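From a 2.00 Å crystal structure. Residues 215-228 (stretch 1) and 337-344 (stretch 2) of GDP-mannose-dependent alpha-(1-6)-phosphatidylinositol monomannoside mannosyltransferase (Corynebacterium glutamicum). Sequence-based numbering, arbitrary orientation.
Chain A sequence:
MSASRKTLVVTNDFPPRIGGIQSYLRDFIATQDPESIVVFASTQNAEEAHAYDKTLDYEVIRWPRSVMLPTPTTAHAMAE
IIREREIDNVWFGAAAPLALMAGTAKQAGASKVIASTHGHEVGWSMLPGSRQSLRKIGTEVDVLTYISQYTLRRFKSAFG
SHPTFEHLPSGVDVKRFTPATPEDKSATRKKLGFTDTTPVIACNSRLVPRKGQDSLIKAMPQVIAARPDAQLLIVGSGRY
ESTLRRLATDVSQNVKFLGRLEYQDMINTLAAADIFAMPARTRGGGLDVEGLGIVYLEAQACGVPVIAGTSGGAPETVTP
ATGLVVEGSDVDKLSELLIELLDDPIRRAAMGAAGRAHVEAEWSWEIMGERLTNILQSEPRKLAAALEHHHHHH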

# COMPACT_ATOMS: atom_id res chain seq x y z
N SER A 215 6.81 -10.56 17.26
CA SER A 215 5.75 -10.44 18.27
C SER A 215 4.78 -11.62 18.20
O SER A 215 4.39 -12.17 19.23
CB SER A 215 4.98 -9.12 18.09
OG SER A 215 5.85 -8.00 18.14
N LEU A 216 4.42 -12.00 16.98
CA LEU A 216 3.56 -13.17 16.71
C LEU A 216 4.18 -14.47 17.22
O LEU A 216 3.50 -15.27 17.89
CB LEU A 216 3.26 -13.27 15.21
CG LEU A 216 1.86 -13.00 14.63
CD1 LEU A 216 0.91 -12.24 15.56
CD2 LEU A 216 1.95 -12.32 13.26
N ILE A 217 5.46 -14.68 16.92
CA ILE A 217 6.20 -15.86 17.35
C ILE A 217 6.25 -15.96 18.88
O ILE A 217 6.08 -17.04 19.45
CB ILE A 217 7.62 -15.92 16.73
CG1 ILE A 217 7.53 -16.28 15.24
CG2 ILE A 217 8.52 -16.90 17.47
CD1 ILE A 217 8.78 -15.94 14.42
N LYS A 218 6.47 -14.82 19.54
CA LYS A 218 6.54 -14.76 21.00
C LYS A 218 5.19 -15.01 21.67
O LYS A 218 5.13 -15.45 22.82
CB LYS A 218 7.15 -13.43 21.46
CG LYS A 218 8.65 -13.32 21.19
CD LYS A 218 9.21 -11.97 21.62
CE LYS A 218 10.65 -11.81 21.17
NZ LYS A 218 11.27 -10.57 21.73
N ALA A 219 4.11 -14.74 20.94
CA ALA A 219 2.76 -14.99 21.43
C ALA A 219 2.31 -16.45 21.22
O ALA A 219 1.35 -16.90 21.86
CB ALA A 219 1.76 -14.03 20.77
N MET A 220 3.01 -17.18 20.35
CA MET A 220 2.60 -18.55 20.00
C MET A 220 2.53 -19.58 21.15
O MET A 220 1.57 -20.36 21.19
CB MET A 220 3.38 -19.10 18.80
CG MET A 220 2.92 -18.55 17.44
SD MET A 220 1.15 -18.74 17.07
CE MET A 220 1.06 -20.49 16.70
N PRO A 221 3.52 -19.61 22.07
CA PRO A 221 3.45 -20.62 23.14
C PRO A 221 2.09 -20.69 23.85
O PRO A 221 1.58 -21.79 24.08
CB PRO A 221 4.56 -20.20 24.10
CG PRO A 221 5.57 -19.54 23.21
CD PRO A 221 4.74 -18.79 22.19
N GLN A 222 1.51 -19.54 24.19
CA GLN A 222 0.19 -19.53 24.83
C GLN A 222 -0.91 -19.99 23.88
O GLN A 222 -1.81 -20.73 24.29
CB GLN A 222 -0.14 -18.15 25.42
CG GLN A 222 0.51 -17.89 26.76
CD GLN A 222 0.20 -16.51 27.29
OE1 GLN A 222 1.04 -15.60 27.22
NE2 GLN A 222 -1.00 -16.33 27.81
N VAL A 223 -0.83 -19.56 22.62
CA VAL A 223 -1.79 -19.98 21.59
C VAL A 223 -1.76 -21.50 21.43
O VAL A 223 -2.80 -22.16 21.46
CB VAL A 223 -1.53 -19.28 20.22
CG1 VAL A 223 -2.50 -19.78 19.15
CG2 VAL A 223 -1.63 -17.76 20.36
N ILE A 224 -0.55 -22.05 21.29
CA ILE A 224 -0.35 -23.50 21.11
C ILE A 224 -0.86 -24.29 22.31
O ILE A 224 -1.46 -25.35 22.14
CB ILE A 224 1.15 -23.83 20.85
CG1 ILE A 224 1.61 -23.20 19.53
CG2 ILE A 224 1.38 -25.35 20.82
CD1 ILE A 224 3.10 -23.00 19.43
N ALA A 225 -0.64 -23.78 23.52
CA ALA A 225 -1.11 -24.45 24.73
C ALA A 225 -2.63 -24.62 24.71
O ALA A 225 -3.15 -25.69 25.04
CB ALA A 225 -0.67 -23.70 25.98
N ALA A 226 -3.34 -23.58 24.27
CA ALA A 226 -4.80 -23.60 24.19
C ALA A 226 -5.30 -24.40 22.98
O ALA A 226 -6.27 -25.15 23.09
CB ALA A 226 -5.35 -22.18 24.14
N ARG A 227 -4.62 -24.24 21.85
CA ARG A 227 -4.99 -24.90 20.60
C ARG A 227 -3.74 -25.55 19.98
O ARG A 227 -3.08 -24.94 19.13
CB ARG A 227 -5.62 -23.89 19.62
CG ARG A 227 -6.88 -23.17 20.14
CD ARG A 227 -8.07 -24.11 20.33
NE ARG A 227 -8.45 -24.78 19.09
CZ ARG A 227 -9.31 -24.30 18.20
NH1 ARG A 227 -9.91 -23.13 18.41
NH2 ARG A 227 -9.58 -24.98 17.09
N PRO A 228 -3.41 -26.78 20.41
CA PRO A 228 -2.14 -27.45 20.06
C PRO A 228 -1.83 -27.63 18.57
O PRO A 228 -0.66 -27.81 18.21
CB PRO A 228 -2.27 -28.82 20.75
CG PRO A 228 -3.20 -28.56 21.89
CD PRO A 228 -4.22 -27.62 21.30
N LEU A 337 -6.12 -12.37 22.38
CA LEU A 337 -6.89 -12.03 21.19
C LEU A 337 -6.93 -13.16 20.16
O LEU A 337 -7.99 -13.45 19.59
CB LEU A 337 -6.33 -10.75 20.54
CG LEU A 337 -7.07 -9.41 20.63
CD1 LEU A 337 -8.09 -9.33 21.77
CD2 LEU A 337 -6.08 -8.24 20.72
N LEU A 338 -5.79 -13.79 19.93
CA LEU A 338 -5.70 -14.91 18.98
C LEU A 338 -6.54 -16.12 19.42
O LEU A 338 -7.32 -16.64 18.63
CB LEU A 338 -4.24 -15.30 18.71
CG LEU A 338 -3.45 -14.33 17.81
CD1 LEU A 338 -1.94 -14.53 17.96
CD2 LEU A 338 -3.88 -14.45 16.35
N ILE A 339 -6.39 -16.53 20.67
CA ILE A 339 -7.16 -17.66 21.23
C ILE A 339 -8.66 -17.36 21.23
O ILE A 339 -9.46 -18.20 20.82
CB ILE A 339 -6.68 -18.04 22.65
CG1 ILE A 339 -5.22 -18.50 22.64
CG2 ILE A 339 -7.59 -19.12 23.26
CD1 ILE A 339 -4.54 -18.42 24.01
N GLU A 340 -9.02 -16.16 21.69
CA GLU A 340 -10.42 -15.72 21.74
C GLU A 340 -11.10 -15.81 20.36
O GLU A 340 -12.21 -16.33 20.24
CB GLU A 340 -10.51 -14.29 22.31
CG GLU A 340 -11.93 -13.84 22.68
CD GLU A 340 -11.97 -12.42 23.25
OE1 GLU A 340 -11.05 -11.62 22.98
OE2 GLU A 340 -12.94 -12.11 23.96
N LEU A 341 -10.42 -15.31 19.33
CA LEU A 341 -10.94 -15.35 17.97
C LEU A 341 -10.99 -16.76 17.38
O LEU A 341 -11.98 -17.14 16.75
CB LEU A 341 -10.16 -14.42 17.04
CG LEU A 341 -10.48 -12.92 17.09
CD1 LEU A 341 -9.64 -12.18 16.06
CD2 LEU A 341 -11.97 -12.65 16.87
N LEU A 342 -9.92 -17.53 17.58
CA LEU A 342 -9.88 -18.93 17.14
C LEU A 342 -10.98 -19.79 17.78
O LEU A 342 -11.47 -20.74 17.17
CB LEU A 342 -8.50 -19.55 17.40
CG LEU A 342 -7.31 -19.11 16.55
CD1 LEU A 342 -6.01 -19.67 17.12
CD2 LEU A 342 -7.47 -19.50 15.08
N ASP A 343 -11.35 -19.44 19.01
CA ASP A 343 -12.38 -20.17 19.76
C ASP A 343 -13.82 -19.72 19.44
O ASP A 343 -14.78 -20.32 19.94
CB ASP A 343 -12.13 -20.06 21.28
CG ASP A 343 -10.94 -20.90 21.75
OD1 ASP A 343 -10.35 -21.64 20.94
OD2 ASP A 343 -10.60 -20.82 22.95
N ASP A 344 -13.96 -18.69 18.61
CA ASP A 344 -15.27 -18.13 18.26
C ASP A 344 -15.43 -18.02 16.74
O ASP A 344 -15.19 -16.95 16.16
CB ASP A 344 -15.47 -16.76 18.93
CG ASP A 344 -16.93 -16.29 18.95
OD1 ASP A 344 -17.78 -16.82 18.20
OD2 ASP A 344 -17.22 -15.36 19.72
O HOH W 1 -10.19 -22.42 15.06

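Two helical segments, far apart in sequence, pack side by side with their N-to-C directions 37° apart and their axes 9.5 Å apart at closest approach; together they bury 427 Å². The backbones come nearest at Val 223 and Ile 339, whose CA atoms are 5.9 Å apart, and a short, branched Val suits this tight place. The two methyls of Val 223 reach into the hollow between Leu 338, Ile 339 and Leu 342: Val 223 CG2 lies 3.9 Å from Leu 338 CB and 4.3 Å from Ile 339 CG1, and Val 223 CG1 lies 4.1 Å from Leu 342 CD1, one turn further on from Leu 338. Ile 339 returns the fit. Its CA-to-CB bond points sideways, but the m, t rotamer brings its end nearer, so that Ile 339 CD1 rests 3.8 Å from Ala 226 CB and 3.6 Å from Gln 222 O; the small Ala methyl leaves room for this long side chain. Toward the start of the segments the packing loosens, with CD1 of Leu 216 at 4.4 Å from CD1 of Leu 338. Leu 216, Val 223, Leu 338 and Leu 342 are all buried in the structure, which suits their apolar side chains. At the other, more exposed end the contact turns polar. Arg 227, the first residue to leave helical geometry, folds its chain through three m torsions and places Arg 227 NH1 3.0 Å from OD1 of Asp 343, a salt bridge with a hydrogen bond. Arg 227 NH1 also makes a weak hydrogen bond to Leu 342 O at 3.1 Å; both acceptors lie at the guanidinium edge, near its plane. A water donates to O of Leu 342 (3.0 Å) and accepts a weak bond from NH2 of Arg 227 (3.3 Å), bridging the two residues. Charge therefore closes the more open end of an otherwise apolar seam.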